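Local coordinates for regulating synaptic membrane exocytosis protein 2 (Rattus norvegicus, PDB 2BWQ), which probably takes part in neurotransmitter release at synapses as a Rab3-interacting protein, of which this fragment is the first C2 domain, C2A, at residues 26-31 with 123-128; 45-50 with 85-90; 89-94 with 108-113. All blocks are in the same frame, centred on the assembly; numbering follows the deposited sequence.

In the fold
After strand 6-14, strand 19-28 ends within 26-31, and contact 1 reaches from there across 6-14 to 123-128, almost at the C terminus, closing a loop that takes in most of the chain. Both other contacts fall within that loop. Contact 2 closes a smaller one, from strand 41-48 to the start of strand 88-95. Contact 3 follows on the same strand, sharing Leu89 and Glu90, and closes the hairpin with strand 105-113. Contacts 2 and 3 thus link three adjacent strands, 41-48, 88-95 and 105-113, of one sheet, while contact 1 belongs to the other. Contacts 1 and 3 meet between the sheets, where Leu93 touches Leu30 and Leu128; contacts 1 and 2 do not touch.

Contact 1 (26-31 with 123-128); sequences GAKDLP and PHWYKL
Lys28 lies over one face of the Trp125 indole, and its aliphatic chain follows the ring system from the six-membered to the five-membered ring. CG starts over the far end of the six-membered ring, 3.6 Å from Trp125 CZ3. CE then sits above that ring in a CH-pi contact, 3.8 Å from the centroid of the six ring atoms and only 7° off the normal. NZ reaches the five-membered ring as a cation-pi partner, 4.1 Å from its centroid and 12° off the normal. Two features of the lysine explain this path: CG stands between the backbone N and the carbonyl carbon (chi1 64°), and the chain is fully extended beyond it. The charge is therefore set over the pyrrole part of the indole, while the methylenes lie over the benzene part.

The backbone of 26-27 also meets the ring at CZ3. Ala27 CA lies at the ring edge, near its plane, 4.2 Å from Trp125 CZ3, and Gly26 O approaches that atom obliquely. No hydrogen bond joins the segments, whose strands 26-28 and 123-127 stay 8.9 Å apart at their axes. Strand 6-14 fills the interval: Gly26 and Lys28 bond through their backbones to Ser8 and Gln6, and His124 to Ile9. The indole thus bridges across an intervening strand to a next-but-one neighbour.

A second, apolar contact lies further along. Leu30 CD2 meets Leu128 CD1 at 3.9 Å, the two side chains being inclined to one another, and both also touch Leu93 of strand 88-95. One contact therefore spans two environments: a cation-pi pair on the outside of a sheet and a leucine cluster between sheets, an organisation that fits the antiparallel beta-sandwich of a C2 domain.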
loop_
_atom_site.group_PDB
_atom_site.type_symbol
_atom_site.label_atom_id
_atom_site.label_comp_id
_atom_site.label_asym_id
_atom_site.label_seq_id
_atom_site.Cartn_x
_atom_site.Cartn_y
_atom_site.Cartn_z
ATOM N N GLY A 26 3.908 -7.501 -2.198
ATOM C CA GLY A 26 5.370 -7.317 -2.207
ATOM C C GLY A 26 5.747 -6.178 -3.080
ATOM O O GLY A 26 4.877 -5.546 -3.690
ATOM N N ALA A 27 7.037 -5.884 -3.115
ATOM C CA ALA A 27 7.564 -4.827 -3.975
ATOM C C ALA A 27 8.725 -5.384 -4.780
ATOM O O ALA A 27 9.305 -6.402 -4.375
ATOM C CB ALA A 27 8.061 -3.668 -3.102
ATOM N N LYS A 28 8.964 -4.776 -5.911
ATOM C CA LYS A 28 10.149 -5.154 -6.692
ATOM C C LYS A 28 10.863 -3.906 -7.099
ATOM O O LYS A 28 10.332 -2.779 -7.093
ATOM C CB LYS A 28 9.727 -5.927 -7.938
ATOM C CG LYS A 28 8.902 -5.133 -8.919
ATOM C CD LYS A 28 8.563 -5.928 -10.185
ATOM C CE LYS A 28 7.679 -5.149 -11.145
ATOM N NZ LYS A 28 7.370 -5.999 -12.331
ATOM N N ASP A 29 12.131 -4.171 -7.504
ATOM C CA ASP A 29 13.019 -3.142 -8.086
ATOM C C ASP A 29 13.234 -1.917 -7.160
ATOM O O ASP A 29 13.345 -0.781 -7.623
ATOM C CB ASP A 29 12.503 -2.701 -9.479
ATOM C CG ASP A 29 12.430 -3.838 -10.491
ATOM O OD1 ASP A 29 13.181 -4.854 -10.390
ATOM O OD2 ASP A 29 11.629 -3.768 -11.462
ATOM N N LEU A 30 13.236 -2.138 -5.831
ATOM C CA LEU A 30 13.512 -1.006 -4.897
ATOM C C LEU A 30 14.939 -0.507 -5.125
ATOM O O LEU A 30 15.814 -1.329 -5.418
ATOM C CB LEU A 30 13.355 -1.402 -3.428
ATOM C CG LEU A 30 11.926 -1.857 -3.020
ATOM C CD1 LEU A 30 11.776 -2.067 -1.485
ATOM C CD2 LEU A 30 10.826 -0.876 -3.642
ATOM N N PRO A 31 15.184 0.785 -5.033
ATOM C CA PRO A 31 16.541 1.313 -5.161
ATOM C C PRO A 31 17.365 0.938 -3.916
ATOM O O PRO A 31 16.903 1.083 -2.765
ATOM C CB PRO A 31 16.314 2.844 -5.212
ATOM C CG PRO A 31 15.034 3.095 -4.540
ATOM C CD PRO A 31 14.190 1.851 -4.848
ATOM N N PRO A 123 -4.277 -8.980 -8.148
ATOM C CA PRO A 123 -3.081 -8.209 -7.909
ATOM C C PRO A 123 -2.722 -7.334 -9.128
ATOM O O PRO A 123 -2.884 -7.774 -10.278
ATOM C CB PRO A 123 -1.981 -9.291 -7.699
ATOM C CG PRO A 123 -2.520 -10.442 -8.468
ATOM C CD PRO A 123 -4.013 -10.408 -8.429
ATOM N N HIS A 124 -2.274 -6.111 -8.799
ATOM C CA HIS A 124 -1.765 -5.218 -9.820
ATOM C C HIS A 124 -0.521 -4.529 -9.295
ATOM O O HIS A 124 -0.403 -4.287 -8.099
ATOM C CB HIS A 124 -2.848 -4.167 -10.134
ATOM C CG HIS A 124 -4.017 -4.737 -10.861
ATOM N ND1 HIS A 124 -5.288 -4.928 -10.369
ATOM C CD2 HIS A 124 -4.028 -5.207 -12.122
ATOM C CE1 HIS A 124 -6.044 -5.484 -11.317
ATOM N NE2 HIS A 124 -5.288 -5.680 -12.368
ATOM N N TRP A 125 0.358 -4.162 -10.236
ATOM C CA TRP A 125 1.574 -3.413 -9.890
ATOM C C TRP A 125 1.330 -1.912 -10.007
ATOM O O TRP A 125 0.662 -1.435 -10.957
ATOM C CB TRP A 125 2.709 -3.783 -10.868
ATOM C CG TRP A 125 3.275 -5.170 -10.621
ATOM C CD1 TRP A 125 3.074 -6.309 -11.370
ATOM C CD2 TRP A 125 4.124 -5.554 -9.545
ATOM N NE1 TRP A 125 3.780 -7.359 -10.831
ATOM C CE2 TRP A 125 4.417 -6.923 -9.696
ATOM C CE3 TRP A 125 4.695 -4.865 -8.477
ATOM C CZ2 TRP A 125 5.281 -7.615 -8.814
ATOM C CZ3 TRP A 125 5.564 -5.562 -7.592
ATOM C CH2 TRP A 125 5.795 -6.913 -7.749
ATOM N N TYR A 126 1.857 -1.136 -9.056
ATOM C CA TYR A 126 1.784 0.319 -9.039
ATOM C C TYR A 126 3.193 0.904 -8.895
ATOM O O TYR A 126 3.945 0.493 -8.005
ATOM C CB TYR A 126 0.894 0.800 -7.842
ATOM C CG TYR A 126 -0.551 0.326 -7.928
ATOM C CD1 TYR A 126 -0.923 -0.941 -7.478
ATOM C CD2 TYR A 126 -1.508 1.153 -8.482
ATOM C CE1 TYR A 126 -2.235 -1.368 -7.587
ATOM C CE2 TYR A 126 -2.858 0.734 -8.557
ATOM C CZ TYR A 126 -3.193 -0.527 -8.099
ATOM O OH TYR A 126 -4.517 -0.955 -8.158
ATOM N N LYS A 127 3.436 1.952 -9.678
ATOM C CA LYS A 127 4.746 2.618 -9.587
ATOM C C LYS A 127 4.789 3.489 -8.363
ATOM O O LYS A 127 3.896 4.263 -8.095
ATOM C CB LYS A 127 4.984 3.426 -10.855
ATOM C CG LYS A 127 5.412 2.468 -12.006
ATOM C CD LYS A 127 5.632 3.111 -13.364
ATOM C CE LYS A 127 5.730 2.006 -14.434
ATOM N NZ LYS A 127 6.114 2.542 -15.795
ATOM N N LEU A 128 5.864 3.350 -7.590
ATOM C CA LEU A 128 6.108 4.265 -6.444
ATOM C C LEU A 128 6.571 5.631 -6.922
ATOM O O LEU A 128 7.343 5.737 -7.883
ATOM C CB LEU A 128 7.205 3.677 -5.568
ATOM C CG LEU A 128 6.777 2.458 -4.748
ATOM C CD1 LEU A 128 7.952 1.633 -4.329
ATOM C CD2 LEU A 128 5.880 2.895 -3.572
#

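Contact 2 (45-50 with 85-90); sequences IYFLPD and RERMLE
Arg87 CB and Leu89 CD2 both come obliquely to the Phe47 ring, 3.7 Å from its CE1 and 3.6 Å from its CD1 respectively, and the Tyr76 ring meets it with planes about 25° apart. The guanidinium of Arg87 is turned 76° from the phenyl plane and has Phe47 CE2 at its edge. The bend at chi2 (-68°) brings Arg87 CD to 3.4 Å from Leu48 O. Arg87 NH1 donates to Glu86 O at 3.1 Å; the acceptor lies in the guanidinium plane, the donor above the carbonyl plane. Pro49, after a cis peptide bond, crosses the arginine at about a right angle, its CD 3.6 Å from Arg87 NH1. At the Tyr46 ring, Glu90 OE2 lies at the edge, 3.7 Å from Tyr46 CD2.

These groups flank a central antiparallel strand pair of the C2 beta-sandwich, 41-48 with 88-95. Tyr46 with Glu90 and Leu48 with Met88 are hydrogen-bonded pairs, each with two backbone bonds, and Phe47 with Leu89 is the non-hydrogen-bonded pair between them. Phe47 and Leu89 face the interior, where Leu20 and Val22 of strand 19-28 touch them respectively. On the other face Leu48 CD1 lies 3.8 Å from both Met88 CE and Glu90 OE1.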
loop_
_atom_site.group_PDB
_atom_site.type_symbol
_atom_site.label_atom_id
_atom_site.label_comp_id
_atom_site.label_asym_id
_atom_site.label_seq_id
_atom_site.Cartn_x
_atom_site.Cartn_y
_atom_site.Cartn_z
ATOM N N ILE A 45 -0.382 2.270 5.322
ATOM C CA ILE A 45 -1.578 2.652 4.580
ATOM C C ILE A 45 -2.500 3.446 5.458
ATOM O O ILE A 45 -2.789 3.019 6.599
ATOM C CB ILE A 45 -2.299 1.469 4.001
ATOM C CG1 ILE A 45 -1.336 0.665 3.117
ATOM C CG2 ILE A 45 -3.514 1.954 3.174
ATOM C CD1 ILE A 45 -1.883 -0.469 2.112
ATOM N N TYR A 46 -2.955 4.587 4.985
ATOM C CA TYR A 46 -4.074 5.336 5.576
ATOM C C TYR A 46 -5.221 5.318 4.612
ATOM O O TYR A 46 -5.118 5.579 3.395
ATOM C CB TYR A 46 -3.723 6.783 5.854
ATOM C CG TYR A 46 -2.998 7.059 7.130
ATOM C CD1 TYR A 46 -3.677 7.032 8.329
ATOM C CD2 TYR A 46 -1.634 7.363 7.156
ATOM C CE1 TYR A 46 -3.036 7.309 9.511
ATOM C CE2 TYR A 46 -0.986 7.642 8.370
ATOM C CZ TYR A 46 -1.703 7.597 9.509
ATOM O OH TYR A 46 -1.042 7.895 10.711
ATOM N N PHE A 47 -6.397 4.981 5.139
ATOM C CA PHE A 47 -7.659 5.100 4.427
ATOM C C PHE A 47 -8.224 6.435 4.828
ATOM O O PHE A 47 -8.674 6.598 5.971
ATOM C CB PHE A 47 -8.601 3.952 4.873
ATOM C CG PHE A 47 -9.851 3.889 4.136
ATOM C CD1 PHE A 47 -9.862 3.939 2.736
ATOM C CD2 PHE A 47 -11.055 3.717 4.844
ATOM C CE1 PHE A 47 -11.006 3.813 2.040
ATOM C CE2 PHE A 47 -12.260 3.592 4.151
ATOM C CZ PHE A 47 -12.215 3.639 2.728
ATOM N N LEU A 48 -8.153 7.369 3.921
ATOM C CA LEU A 48 -8.509 8.797 4.236
ATOM C C LEU A 48 -9.857 9.157 3.679
ATOM O O LEU A 48 -10.335 8.545 2.740
ATOM C CB LEU A 48 -7.464 9.707 3.629
ATOM C CG LEU A 48 -6.065 9.476 4.187
ATOM C CD1 LEU A 48 -5.084 10.321 3.429
ATOM C CD2 LEU A 48 -5.997 9.792 5.700
ATOM N N PRO A 49 -10.558 10.150 4.233
ATOM C CA PRO A 49 -10.176 10.913 5.384
ATOM C C PRO A 49 -10.317 10.248 6.714
ATOM O O PRO A 49 -10.671 9.041 6.860
ATOM C CB PRO A 49 -11.122 12.129 5.338
ATOM C CG PRO A 49 -12.251 11.710 4.624
ATOM C CD PRO A 49 -11.847 10.593 3.674
ATOM N N ASP A 50 -10.119 11.150 7.678
ATOM C CA ASP A 50 -9.643 10.853 8.976
ATOM C C ASP A 50 -8.322 10.118 8.967
ATOM O O ASP A 50 -8.250 8.887 8.824
ATOM C CB ASP A 50 -10.745 10.306 9.885
ATOM C CG ASP A 50 -11.580 11.438 10.469
ATOM O OD1 ASP A 50 -11.617 12.532 9.819
ATOM O OD2 ASP A 50 -12.204 11.351 11.560
ATOM N N ARG A 85 -16.423 8.348 -3.579
ATOM C CA ARG A 85 -15.930 9.619 -4.164
ATOM C C ARG A 85 -15.157 10.458 -3.185
ATOM O O ARG A 85 -14.437 11.370 -3.575
ATOM C CB ARG A 85 -17.073 10.450 -4.767
ATOM C CG ARG A 85 -17.566 9.911 -6.088
ATOM C CD ARG A 85 -18.578 10.840 -6.798
ATOM N NE ARG A 85 -19.340 10.163 -7.855
ATOM C CZ ARG A 85 -20.670 10.025 -7.873
ATOM N NH1 ARG A 85 -21.431 10.536 -6.903
ATOM N NH2 ARG A 85 -21.251 9.385 -8.884
ATOM N N GLU A 86 -15.310 10.134 -1.907
ATOM C CA GLU A 86 -14.710 10.863 -0.812
ATOM C C GLU A 86 -13.682 10.042 -0.027
ATOM O O GLU A 86 -13.422 10.319 1.152
ATOM C CB GLU A 86 -15.808 11.346 0.149
ATOM C CG GLU A 86 -16.827 12.342 -0.457
ATOM C CD GLU A 86 -16.216 13.629 -1.032
ATOM O OE1 GLU A 86 -15.014 13.937 -0.818
ATOM O OE2 GLU A 86 -16.953 14.371 -1.727
ATOM N N ARG A 87 -13.170 8.956 -0.620
ATOM C CA ARG A 87 -12.193 8.091 0.112
ATOM C C ARG A 87 -11.026 7.807 -0.812
ATOM O O ARG A 87 -11.190 7.695 -2.051
ATOM C CB ARG A 87 -12.800 6.706 0.489
ATOM C CG ARG A 87 -13.988 6.846 1.418
ATOM C CD ARG A 87 -13.510 7.343 2.742
ATOM N NE ARG A 87 -14.517 7.167 3.768
ATOM C CZ ARG A 87 -15.323 8.147 4.107
ATOM N NH1 ARG A 87 -15.218 9.344 3.503
ATOM N NH2 ARG A 87 -16.249 7.952 5.045
ATOM N N MET A 88 -9.861 7.683 -0.197
ATOM C CA MET A 88 -8.651 7.303 -0.914
ATOM C C MET A 88 -7.716 6.537 -0.031
ATOM O O MET A 88 -7.756 6.675 1.197
ATOM C CB MET A 88 -7.919 8.519 -1.490
ATOM C CG MET A 88 -7.378 9.440 -0.464
ATOM S SD MET A 88 -6.962 11.011 -1.266
ATOM C CE MET A 88 -6.190 11.857 0.152
ATOM N N LEU A 89 -6.896 5.704 -0.638
ATOM C CA LEU A 89 -5.865 4.985 0.085
ATOM C C LEU A 89 -4.527 5.617 -0.144
ATOM O O LEU A 89 -4.078 5.743 -1.287
ATOM C CB LEU A 89 -5.789 3.524 -0.439
ATOM C CG LEU A 89 -6.991 2.667 -0.089
ATOM C CD1 LEU A 89 -6.949 1.395 -0.973
ATOM C CD2 LEU A 89 -6.968 2.220 1.369
ATOM N N GLU A 90 -3.896 6.097 0.932
ATOM C CA GLU A 90 -2.537 6.649 0.863
ATOM C C GLU A 90 -1.567 5.568 1.292
ATOM O O GLU A 90 -1.533 5.138 2.447
ATOM C CB GLU A 90 -2.439 7.871 1.801
ATOM C CG GLU A 90 -1.029 8.468 1.843
ATOM C CD GLU A 90 -0.812 9.188 3.147
ATOM O OE1 GLU A 90 -1.265 10.309 3.255
ATOM O OE2 GLU A 90 -0.108 8.634 4.033
#

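Contact 3 (89-94 with 108-113); sequences LEITLW and GEILIE
The beta hairpin of strands 88-95 and 105-113 forms one side of a sheet in the C2 sandwich, with 105-113 as its outermost strand within the chain. Between 89-94 and 108-113 the strand directions differ by 166°. Leu89 with Ile112 and Ile91 with Ile110 are hydrogen-bonded pairs, each with two backbone bonds, and the shortest of these is Ile110 N to Ile91 O at 2.8 Å. Glu90 with Leu111 and Thr92 with Glu109 are non-hydrogen-bonded pairs.

Leu89, Ile91, Ile110 and Ile112 point into the sandwich. Ile91 CD1 reaches past its direct pair to Ile112 CD1, 3.9 Å away, while Leu7 of strand 6-14 touches Ile91 and Ile110 from the opposing sheet.

The other face carries Glu90, Thr92 and Glu109 together with Leu111. Leu111 CD1 turns back toward the partner strand and lies 3.7 Å from Glu90 CA. Glu90 CG lies 3.8 Å from Glu109 OE2, but the carboxylates do not touch: Glu90 OE1 and Glu109 OE2 are 4.8 Å apart, a like-charge proximity that could modestly favour protonation of one of them.

Thr92 and Glu109 lie side by side and point the same way. With OG1 between the backbone N and the carbonyl carbon (chi1 55°), Thr92 CG2 falls next to Glu109 CB and is 4.0 Å from Glu109 CG, while Trp94 NE1 donates to Thr92 OG1 at 2.8 Å. An alanine here would probably leave the indole N-H of Trp94 without this acceptor and open a gap beside the Glu109 methylenes. The bonded Thr92 OG1 is tilted 20° out of the indole plane.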
loop_
_atom_site.group_PDB
_atom_site.type_symbol
_atom_site.label_atom_id
_atom_site.label_comp_id
_atom_site.label_asym_id
_atom_site.label_seq_id
_atom_site.Cartn_x
_atom_site.Cartn_y
_atom_site.Cartn_z
ATOM N N LEU A 89 -6.896 5.704 -0.638
ATOM C CA LEU A 89 -5.865 4.985 0.085
ATOM C C LEU A 89 -4.527 5.617 -0.144
ATOM O O LEU A 89 -4.078 5.743 -1.287
ATOM C CB LEU A 89 -5.789 3.524 -0.439
ATOM C CG LEU A 89 -6.991 2.667 -0.089
ATOM C CD1 LEU A 89 -6.949 1.395 -0.973
ATOM C CD2 LEU A 89 -6.968 2.220 1.369
ATOM N N GLU A 90 -3.896 6.097 0.932
ATOM C CA GLU A 90 -2.537 6.649 0.863
ATOM C C GLU A 90 -1.567 5.568 1.292
ATOM O O GLU A 90 -1.533 5.138 2.447
ATOM C CB GLU A 90 -2.439 7.871 1.801
ATOM C CG GLU A 90 -1.029 8.468 1.843
ATOM C CD GLU A 90 -0.812 9.188 3.147
ATOM O OE1 GLU A 90 -1.265 10.309 3.255
ATOM O OE2 GLU A 90 -0.108 8.634 4.033
ATOM N N ILE A 91 -0.826 5.072 0.322
ATOM C CA ILE A 91 0.090 3.930 0.495
ATOM C C ILE A 91 1.506 4.427 0.364
ATOM O O ILE A 91 1.861 4.989 -0.654
ATOM C CB ILE A 91 -0.233 2.856 -0.570
ATOM C CG1 ILE A 91 -1.700 2.436 -0.395
ATOM C CG2 ILE A 91 0.753 1.669 -0.435
ATOM C CD1 ILE A 91 -2.254 1.672 -1.693
ATOM N N THR A 92 2.290 4.291 1.420
ATOM C CA THR A 92 3.671 4.801 1.428
ATOM C C THR A 92 4.616 3.710 1.798
ATOM O O THR A 92 4.320 2.855 2.643
ATOM C CB THR A 92 3.826 6.037 2.359
ATOM O OG1 THR A 92 3.376 5.717 3.685
ATOM C CG2 THR A 92 3.015 7.198 1.799
ATOM N N LEU A 93 5.815 3.747 1.172
ATOM C CA LEU A 93 6.859 2.754 1.418
ATOM C C LEU A 93 8.016 3.484 2.113
ATOM O O LEU A 93 8.362 4.601 1.744
ATOM C CB LEU A 93 7.314 2.206 0.063
ATOM C CG LEU A 93 8.415 1.133 0.196
ATOM C CD1 LEU A 93 7.891 -0.169 0.793
ATOM C CD2 LEU A 93 9.063 0.921 -1.151
ATOM N N TRP A 94 8.634 2.788 3.083
ATOM C CA TRP A 94 9.637 3.358 3.985
ATOM C C TRP A 94 10.781 2.386 4.168
ATOM O O TRP A 94 10.572 1.182 4.186
ATOM C CB TRP A 94 9.034 3.645 5.373
ATOM C CG TRP A 94 7.909 4.585 5.273
ATOM C CD1 TRP A 94 6.582 4.243 5.094
ATOM C CD2 TRP A 94 7.959 6.043 5.277
ATOM N NE1 TRP A 94 5.835 5.384 4.976
ATOM C CE2 TRP A 94 6.620 6.498 5.096
ATOM C CE3 TRP A 94 8.984 7.018 5.408
ATOM C CZ2 TRP A 94 6.267 7.863 5.032
ATOM C CZ3 TRP A 94 8.588 8.404 5.370
ATOM C CH2 TRP A 94 7.270 8.792 5.167
ATOM N N GLY A 108 8.474 6.370 -1.400
ATOM C CA GLY A 108 7.480 6.648 -2.420
ATOM C C GLY A 108 6.062 6.409 -1.969
ATOM O O GLY A 108 5.824 5.826 -0.919
ATOM N N GLU A 109 5.142 6.952 -2.761
ATOM C CA GLU A 109 3.732 6.965 -2.405
ATOM C C GLU A 109 2.917 6.514 -3.593
ATOM O O GLU A 109 3.237 6.856 -4.749
ATOM C CB GLU A 109 3.310 8.431 -2.012
ATOM C CG GLU A 109 1.797 8.562 -1.713
ATOM C CD GLU A 109 1.429 9.858 -1.125
ATOM O OE1 GLU A 109 2.287 10.473 -0.535
ATOM O OE2 GLU A 109 0.267 10.199 -1.274
ATOM N N ILE A 110 1.874 5.758 -3.316
ATOM C CA ILE A 110 0.826 5.464 -4.288
ATOM C C ILE A 110 -0.485 5.936 -3.646
ATOM O O ILE A 110 -0.793 5.593 -2.511
ATOM C CB ILE A 110 0.786 3.930 -4.507
ATOM C CG1 ILE A 110 2.091 3.470 -5.169
ATOM C CG2 ILE A 110 -0.465 3.485 -5.304
ATOM C CD1 ILE A 110 2.415 2.042 -4.788
ATOM N N LEU A 111 -1.247 6.750 -4.324
ATOM C CA LEU A 111 -2.493 7.354 -3.770
ATOM C C LEU A 111 -3.634 6.873 -4.657
ATOM O O LEU A 111 -3.676 7.253 -5.852
ATOM C CB LEU A 111 -2.394 8.895 -3.753
ATOM C CG LEU A 111 -3.510 9.601 -3.048
ATOM C CD1 LEU A 111 -3.545 9.241 -1.542
ATOM C CD2 LEU A 111 -3.251 11.124 -3.218
ATOM N N ILE A 112 -4.521 6.049 -4.116
ATOM C CA ILE A 112 -5.564 5.427 -4.957
ATOM C C ILE A 112 -6.900 5.988 -4.553
ATOM O O ILE A 112 -7.379 5.738 -3.447
ATOM C CB ILE A 112 -5.530 3.890 -4.791
ATOM C CG1 ILE A 112 -4.196 3.321 -5.278
ATOM C CG2 ILE A 112 -6.727 3.231 -5.572
ATOM C CD1 ILE A 112 -4.092 1.819 -5.078
ATOM N N GLU A 113 -7.529 6.729 -5.420
ATOM C CA GLU A 113 -8.918 7.198 -5.231
ATOM C C GLU A 113 -9.878 6.012 -5.321
ATOM O O GLU A 113 -9.821 5.269 -6.330
ATOM C CB GLU A 113 -9.298 8.252 -6.293
ATOM C CG GLU A 113 -8.510 9.547 -6.093
ATOM C CD GLU A 113 -9.050 10.395 -4.994
ATOM O OE1 GLU A 113 -10.058 10.093 -4.337
ATOM O OE2 GLU A 113 -8.401 11.430 -4.762
#